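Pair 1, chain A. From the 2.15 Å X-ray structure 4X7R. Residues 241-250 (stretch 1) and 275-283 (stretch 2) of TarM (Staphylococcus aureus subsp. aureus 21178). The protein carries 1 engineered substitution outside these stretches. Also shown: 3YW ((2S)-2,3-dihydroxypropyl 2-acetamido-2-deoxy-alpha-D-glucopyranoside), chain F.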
# COMPACT_ATOMS: atom_id res chain seq x y z
N ASN A 241 14.32 23.82 -9.57
CA ASN A 241 13.19 24.66 -9.15
C ASN A 241 12.04 23.88 -8.55
O ASN A 241 11.38 24.41 -7.65
CB ASN A 241 12.67 25.46 -10.34
CG ASN A 241 13.72 26.25 -11.03
OD1 ASN A 241 14.47 27.02 -10.41
ND2 ASN A 241 13.79 26.08 -12.35
N ALA A 242 11.75 22.68 -9.08
CA ALA A 242 10.66 21.86 -8.58
C ALA A 242 10.84 21.60 -7.08
O ALA A 242 11.97 21.47 -6.62
CB ALA A 242 10.59 20.55 -9.34
N GLN A 243 9.73 21.62 -6.33
CA GLN A 243 9.74 21.39 -4.89
C GLN A 243 9.77 19.91 -4.55
O GLN A 243 9.21 19.07 -5.28
CB GLN A 243 8.53 22.08 -4.23
CG GLN A 243 8.44 23.57 -4.58
CD GLN A 243 7.32 24.26 -3.89
OE1 GLN A 243 7.00 23.96 -2.73
NE2 GLN A 243 6.71 25.23 -4.56
N LYS A 244 10.43 19.59 -3.42
CA LYS A 244 10.55 18.21 -2.95
C LYS A 244 10.15 18.09 -1.50
O LYS A 244 10.72 18.77 -0.63
CB LYS A 244 11.97 17.64 -3.18
CG LYS A 244 12.42 17.61 -4.64
CD LYS A 244 13.84 17.06 -4.80
CE LYS A 244 14.30 16.96 -6.25
NZ LYS A 244 15.62 16.26 -6.35
N TYR A 245 9.20 17.19 -1.22
CA TYR A 245 8.70 16.92 0.13
C TYR A 245 8.68 15.45 0.37
O TYR A 245 8.40 14.69 -0.55
CB TYR A 245 7.26 17.46 0.37
CG TYR A 245 7.16 18.96 0.22
CD1 TYR A 245 7.46 19.80 1.29
CD2 TYR A 245 6.84 19.54 -1.00
CE1 TYR A 245 7.43 21.19 1.14
CE2 TYR A 245 6.78 20.93 -1.15
CZ TYR A 245 7.09 21.75 -0.08
OH TYR A 245 7.09 23.11 -0.23
N GLY A 246 8.95 15.07 1.60
CA GLY A 246 8.89 13.67 2.02
C GLY A 246 7.82 13.60 3.09
O GLY A 246 7.81 14.47 3.97
N VAL A 247 6.87 12.64 2.99
CA VAL A 247 5.87 12.45 4.04
C VAL A 247 6.22 11.16 4.78
O VAL A 247 6.27 10.10 4.15
CB VAL A 247 4.38 12.45 3.57
CG1 VAL A 247 3.43 12.08 4.72
CG2 VAL A 247 3.96 13.79 2.94
N ILE A 248 6.49 11.24 6.09
CA ILE A 248 6.76 10.08 6.94
C ILE A 248 5.40 9.61 7.51
O ILE A 248 4.68 10.38 8.14
CB ILE A 248 7.89 10.35 7.95
CG1 ILE A 248 9.25 10.35 7.16
CG2 ILE A 248 7.88 9.29 9.07
CD1 ILE A 248 10.42 10.78 7.83
N HIS A 249 5.00 8.40 7.16
CA HIS A 249 3.68 7.88 7.53
C HIS A 249 3.71 7.02 8.80
O HIS A 249 2.66 6.66 9.32
CB HIS A 249 3.10 7.06 6.36
CG HIS A 249 2.66 7.90 5.21
ND1 HIS A 249 1.38 8.39 5.14
CD2 HIS A 249 3.36 8.31 4.13
CE1 HIS A 249 1.32 9.08 4.01
NE2 HIS A 249 2.50 9.06 3.37
N VAL A 250 4.89 6.71 9.30
CA VAL A 250 5.04 5.75 10.41
C VAL A 250 5.86 6.31 11.58
O VAL A 250 6.57 7.31 11.43
CB VAL A 250 5.69 4.43 9.88
CG1 VAL A 250 4.87 3.78 8.75
CG2 VAL A 250 7.12 4.68 9.39
N LYS A 275 17.95 19.44 3.04
CA LYS A 275 18.35 19.51 1.63
C LYS A 275 17.15 19.55 0.67
O LYS A 275 17.36 19.67 -0.52
CB LYS A 275 19.30 18.35 1.29
CG LYS A 275 20.62 18.39 2.07
CD LYS A 275 21.61 17.35 1.58
CE LYS A 275 22.85 17.31 2.43
NZ LYS A 275 22.60 16.66 3.76
N ILE A 276 15.90 19.45 1.19
CA ILE A 276 14.67 19.48 0.38
C ILE A 276 13.72 20.56 0.93
O ILE A 276 14.10 21.29 1.85
CB ILE A 276 14.00 18.07 0.21
CG1 ILE A 276 13.59 17.44 1.56
CG2 ILE A 276 14.90 17.12 -0.63
CD1 ILE A 276 12.64 16.27 1.48
N ASN A 277 12.50 20.67 0.39
CA ASN A 277 11.60 21.70 0.91
C ASN A 277 11.01 21.37 2.28
O ASN A 277 10.67 22.28 3.03
CB ASN A 277 10.55 22.11 -0.12
CG ASN A 277 11.15 22.60 -1.40
OD1 ASN A 277 11.67 21.82 -2.19
ND2 ASN A 277 11.06 23.90 -1.63
N GLY A 278 10.97 20.09 2.63
CA GLY A 278 10.45 19.70 3.92
C GLY A 278 10.11 18.24 4.09
O GLY A 278 9.80 17.53 3.13
N VAL A 279 10.19 17.79 5.34
CA VAL A 279 9.81 16.43 5.72
C VAL A 279 8.60 16.58 6.63
O VAL A 279 8.64 17.30 7.64
CB VAL A 279 11.00 15.65 6.33
CG1 VAL A 279 10.53 14.36 7.01
CG2 VAL A 279 12.04 15.35 5.24
N ILE A 280 7.49 15.96 6.22
CA ILE A 280 6.21 16.04 6.91
C ILE A 280 5.99 14.83 7.79
O ILE A 280 6.21 13.70 7.36
CB ILE A 280 5.02 16.30 5.92
CG1 ILE A 280 4.97 17.77 5.42
CG2 ILE A 280 3.64 15.95 6.56
CD1 ILE A 280 5.99 18.20 4.44
N VAL A 281 5.55 15.08 9.04
CA VAL A 281 5.15 14.04 9.98
C VAL A 281 3.71 14.33 10.32
O VAL A 281 3.26 15.45 10.15
CB VAL A 281 6.07 13.83 11.20
CG1 VAL A 281 7.45 13.34 10.75
CG2 VAL A 281 6.18 15.09 12.07
N LEU A 282 2.98 13.32 10.80
CA LEU A 282 1.55 13.48 11.01
C LEU A 282 1.13 14.07 12.34
O LEU A 282 -0.01 14.54 12.43
CB LEU A 282 0.83 12.15 10.74
CG LEU A 282 1.07 11.52 9.33
CD1 LEU A 282 0.69 10.04 9.36
CD2 LEU A 282 0.31 12.28 8.25
N THR A 283 1.99 14.00 13.37
CA THR A 283 1.63 14.53 14.70
C THR A 283 2.70 15.47 15.20
O THR A 283 3.84 15.41 14.72
CB THR A 283 1.35 13.38 15.72
OG1 THR A 283 2.56 12.73 16.01
CG2 THR A 283 0.32 12.34 15.23
O3A 3YW F . 4.81 1.53 5.70
C4A 3YW F . 1.48 3.24 5.86
C5A 3YW F . 2.56 2.23 6.17
O5 3YW F . 0.17 5.74 7.07
C6A 3YW F . 3.85 2.55 5.45
C5 3YW F . -1.14 6.09 7.54
C6 3YW F . -1.60 7.25 6.69
C4 3YW F . -1.07 6.38 9.03
O6 3YW F . -0.73 8.36 6.79
C3 3YW F . -0.71 5.08 9.75
O4 3YW F . -2.33 6.84 9.50
O3 3YW F . -0.60 5.28 11.16
O7 3YW F . 2.41 3.39 10.98
C7 3YW F . 1.54 2.65 10.52
C8 3YW F . 1.41 1.22 10.95
N2 3YW F . 0.66 3.07 9.61
C2 3YW F . 0.56 4.45 9.19
C1 3YW F . 0.74 4.58 7.66
O1 3YW F . 0.53 3.41 6.92
O2 3YW F . 2.11 0.93 5.80
O HOH W 1 12.19 25.26 -4.41
O HOH W 2 4.08 10.58 10.79

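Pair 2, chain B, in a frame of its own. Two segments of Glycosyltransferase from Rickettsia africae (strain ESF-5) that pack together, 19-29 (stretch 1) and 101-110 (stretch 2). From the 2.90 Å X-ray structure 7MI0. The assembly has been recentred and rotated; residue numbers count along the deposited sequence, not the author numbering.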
# COMPACT_ATOMS: atom_id res chain seq x y z
N ASN B 19 -19.57 2.12 24.74
CA ASN B 19 -18.74 2.70 23.69
C ASN B 19 -17.84 1.66 23.04
O ASN B 19 -16.81 2.01 22.45
CB ASN B 19 -17.90 3.86 24.24
CG ASN B 19 -16.87 3.41 25.27
OD1 ASN B 19 -17.21 3.05 26.40
ND2 ASN B 19 -15.59 3.45 24.89
N LYS B 20 -18.21 0.38 23.12
CA LYS B 20 -17.47 -0.70 22.48
C LYS B 20 -18.26 -1.22 21.28
O LYS B 20 -19.48 -1.43 21.38
CB LYS B 20 -17.19 -1.83 23.47
N TYR B 21 -17.58 -1.41 20.15
CA TYR B 21 -18.21 -1.72 18.87
C TYR B 21 -17.77 -3.09 18.37
O TYR B 21 -16.75 -3.63 18.79
CB TYR B 21 -17.87 -0.67 17.80
CG TYR B 21 -18.07 0.77 18.23
CD1 TYR B 21 -19.24 1.18 18.87
CD2 TYR B 21 -17.09 1.73 17.99
CE1 TYR B 21 -19.42 2.50 19.25
CE2 TYR B 21 -17.26 3.05 18.37
CZ TYR B 21 -18.42 3.43 19.00
OH TYR B 21 -18.59 4.75 19.38
N THR B 22 -18.55 -3.63 17.43
CA THR B 22 -18.20 -4.87 16.74
C THR B 22 -18.05 -4.55 15.26
O THR B 22 -19.03 -4.19 14.60
CB THR B 22 -19.24 -5.96 16.98
OG1 THR B 22 -19.41 -6.15 18.39
CG2 THR B 22 -18.79 -7.27 16.35
N ILE B 23 -16.83 -4.68 14.74
CA ILE B 23 -16.52 -4.35 13.36
C ILE B 23 -16.21 -5.64 12.62
O ILE B 23 -15.24 -6.33 12.94
CB ILE B 23 -15.35 -3.37 13.25
CG1 ILE B 23 -15.61 -2.13 14.12
CG2 ILE B 23 -15.12 -2.99 11.80
CD1 ILE B 23 -16.89 -1.40 13.77
N LEU B 24 -17.03 -5.95 11.63
CA LEU B 24 -16.83 -7.10 10.76
C LEU B 24 -16.22 -6.60 9.45
O LEU B 24 -16.83 -5.80 8.74
CB LEU B 24 -18.16 -7.82 10.51
CG LEU B 24 -18.26 -8.92 9.45
CD1 LEU B 24 -17.24 -10.01 9.70
CD2 LEU B 24 -19.66 -9.51 9.45
N GLN B 25 -15.00 -7.06 9.16
CA GLN B 25 -14.33 -6.72 7.91
C GLN B 25 -14.40 -7.90 6.95
O GLN B 25 -14.21 -9.05 7.34
CB GLN B 25 -12.86 -6.34 8.14
CG GLN B 25 -12.64 -5.19 9.11
CD GLN B 25 -11.23 -4.64 9.05
OE1 GLN B 25 -10.86 -3.96 8.10
NE2 GLN B 25 -10.42 -4.95 10.06
N VAL B 26 -14.68 -7.60 5.68
CA VAL B 26 -14.79 -8.61 4.64
C VAL B 26 -13.64 -8.39 3.66
O VAL B 26 -13.54 -7.32 3.05
CB VAL B 26 -16.15 -8.55 3.93
CG1 VAL B 26 -16.37 -9.79 3.08
CG2 VAL B 26 -17.27 -8.39 4.95
N VAL B 27 -12.79 -9.40 3.50
CA VAL B 27 -11.60 -9.32 2.65
C VAL B 27 -11.80 -10.23 1.44
O VAL B 27 -12.20 -11.39 1.62
CB VAL B 27 -10.33 -9.72 3.42
CG1 VAL B 27 -9.11 -9.54 2.53
CG2 VAL B 27 -10.21 -8.91 4.68
N PRO B 28 -11.53 -9.76 0.22
CA PRO B 28 -11.69 -10.63 -0.96
C PRO B 28 -10.42 -11.36 -1.35
O PRO B 28 -9.38 -11.23 -0.69
CB PRO B 28 -12.13 -9.64 -2.04
CG PRO B 28 -11.39 -8.38 -1.68
CD PRO B 28 -11.28 -8.36 -0.17
N ALA B 29 -10.49 -12.12 -2.45
CA ALA B 29 -9.31 -12.82 -2.94
C ALA B 29 -8.31 -11.85 -3.57
O ALA B 29 -7.09 -12.07 -3.45
CB ALA B 29 -9.72 -13.89 -3.94
N ASN B 101 -23.95 -9.15 17.20
CA ASN B 101 -24.45 -7.77 17.26
C ASN B 101 -23.48 -6.81 16.57
O ASN B 101 -23.02 -5.83 17.15
CB ASN B 101 -24.72 -7.35 18.70
CG ASN B 101 -25.65 -8.29 19.42
OD1 ASN B 101 -26.87 -8.24 19.24
ND2 ASN B 101 -25.09 -9.17 20.25
N VAL B 102 -23.15 -7.14 15.32
CA VAL B 102 -22.20 -6.35 14.55
C VAL B 102 -22.78 -4.97 14.29
O VAL B 102 -23.94 -4.83 13.87
CB VAL B 102 -21.86 -7.06 13.23
CG1 VAL B 102 -21.07 -6.16 12.31
CG2 VAL B 102 -21.09 -8.34 13.52
N ASP B 103 -21.97 -3.94 14.54
CA ASP B 103 -22.40 -2.56 14.36
C ASP B 103 -22.10 -2.03 12.96
O ASP B 103 -22.88 -1.24 12.41
CB ASP B 103 -21.73 -1.67 15.41
CG ASP B 103 -22.23 -1.96 16.81
OD1 ASP B 103 -23.46 -1.93 17.01
OD2 ASP B 103 -21.40 -2.22 17.70
N ILE B 104 -20.99 -2.45 12.36
CA ILE B 104 -20.58 -1.99 11.04
C ILE B 104 -20.01 -3.17 10.27
O ILE B 104 -19.21 -3.94 10.81
CB ILE B 104 -19.53 -0.86 11.11
CG1 ILE B 104 -20.13 0.42 11.69
CG2 ILE B 104 -18.92 -0.60 9.74
CD1 ILE B 104 -19.08 1.46 11.98
N VAL B 105 -20.43 -3.33 9.02
CA VAL B 105 -19.76 -4.23 8.09
C VAL B 105 -18.90 -3.39 7.16
O VAL B 105 -19.40 -2.47 6.50
CB VAL B 105 -20.77 -5.08 7.30
CG1 VAL B 105 -20.04 -5.85 6.22
CG2 VAL B 105 -21.50 -6.02 8.24
N HIS B 106 -17.61 -3.71 7.10
CA HIS B 106 -16.60 -2.92 6.42
C HIS B 106 -16.05 -3.75 5.27
O HIS B 106 -15.35 -4.75 5.49
CB HIS B 106 -15.50 -2.53 7.41
CG HIS B 106 -14.52 -1.52 6.90
ND1 HIS B 106 -13.58 -0.93 7.72
CD2 HIS B 106 -14.33 -1.01 5.67
CE1 HIS B 106 -12.85 -0.09 7.00
NE2 HIS B 106 -13.28 -0.12 5.76
N THR B 107 -16.37 -3.36 4.04
CA THR B 107 -15.98 -4.11 2.85
C THR B 107 -14.83 -3.42 2.13
O THR B 107 -14.85 -2.19 1.95
CB THR B 107 -17.15 -4.31 1.89
OG1 THR B 107 -17.45 -3.07 1.22
CG2 THR B 107 -18.38 -4.74 2.65
N ARG B 108 -13.85 -4.20 1.70
CA ARG B 108 -12.71 -3.72 0.95
C ARG B 108 -12.59 -4.48 -0.37
O ARG B 108 -11.49 -4.82 -0.82
CB ARG B 108 -11.43 -3.85 1.77
CG ARG B 108 -11.67 -3.92 3.28
CD ARG B 108 -10.36 -3.91 4.06
NE ARG B 108 -9.82 -2.56 4.19
CZ ARG B 108 -9.57 -1.95 5.33
NH1 ARG B 108 -9.72 -2.57 6.49
NH2 ARG B 108 -9.14 -0.70 5.32
N SER B 109 -13.73 -4.74 -1.01
CA SER B 109 -13.84 -5.53 -2.23
C SER B 109 -13.70 -4.65 -3.47
O SER B 109 -13.96 -3.45 -3.44
CB SER B 109 -15.18 -6.27 -2.26
OG SER B 109 -15.34 -7.06 -1.09
N ARG B 110 -13.29 -5.28 -4.58
CA ARG B 110 -13.08 -4.54 -5.82
C ARG B 110 -14.41 -4.10 -6.42
O ARG B 110 -14.67 -2.90 -6.60
CB ARG B 110 -12.29 -5.38 -6.82

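Both pairs are two neighbouring parallel strands. The strand axes approach to 4.6 Å in pair 1 and 4.7 Å in pair 2, with angles of 25° and 24° between their N-to-C directions, and the backbones of 14 central residues superpose with an RMSD of 0.8 Å. The bridge Tyr A245 with Gly A278 matches Ile B23 with Ile B104, Gly A246 with Val A279 matches Leu B24 with Val B105, and Val A247 with Ile A280 matches Gln B25 with His B106.

The hydrogen-bond ladder follows the same register. In pair 1, Gly A246 N donates to Gly A278 O (3.0 Å), Ile A280 N to Gly A246 O (2.7 Å) and Ile A248 N to Ile A280 O (2.8 Å). The equivalents in pair 2 are Leu B24 N to Ile B104 O (3.1 Å), His B106 N to Leu B24 O (2.8 Å) and Val B26 N to His B106 O (2.9 Å).

At the start of the ladder, Asn A277 and Asp B103 play the same part. The side chain accepts from the opposite backbone, Lys A244 N to Asn A277 OD1 at 2.8 Å and Thr B22 N to Asp B103 OD2 at 3.2 Å, while the backbone nitrogen returns a bond, Asn A277 N to Lys A244 O at 2.8 Å and Asp B103 N to Thr B22 O at 3.0 Å. Amide and carboxylate thus extend the pairing by the same two-way link, both with chi1 in m.

Packing differs where pair 1 has glycine and pair 2 a larger residue at the matched position (Gly A278 and Ile B104, Gly A246 and Leu B24). Gly A278 has phi/psi of 165/153, at which a CB would be jammed against the preceding carbonyl; an ideal CB would also lie 3.5 Å from Tyr A245 CD1. The tyrosine ring instead takes Asn A277 CB over one face, 3.9 Å from its centroid, and Tyr A245 CD1 reaches Ile A280 CD1 at 3.8 Å. In pair 2, the matching Ile B23 and Ile B104 pack directly, CD1 of the former 3.8 Å from CB of the latter.

On the face that carries Val A279, Gly A246 contributes no side chain, and Ile A248 CD1 lies 3.7 Å from Val A279 CG1. Leu B24 adds a side chain here: its CB lies 3.8 Å from Val B102 CG1 and its CD2 4.1 Å from Val B105 CG2, while Val B26 CG2 keeps the Ile A248 role at 4.0 Å from Val B105 CG1.

Val A247 CG2 packs 4.0 Å from Ile A280 CB; polar Gln B25 and His B106 replace this apolar pair, and Gln B25 OE1 approaches Arg B108 NH1 to 2.4 Å.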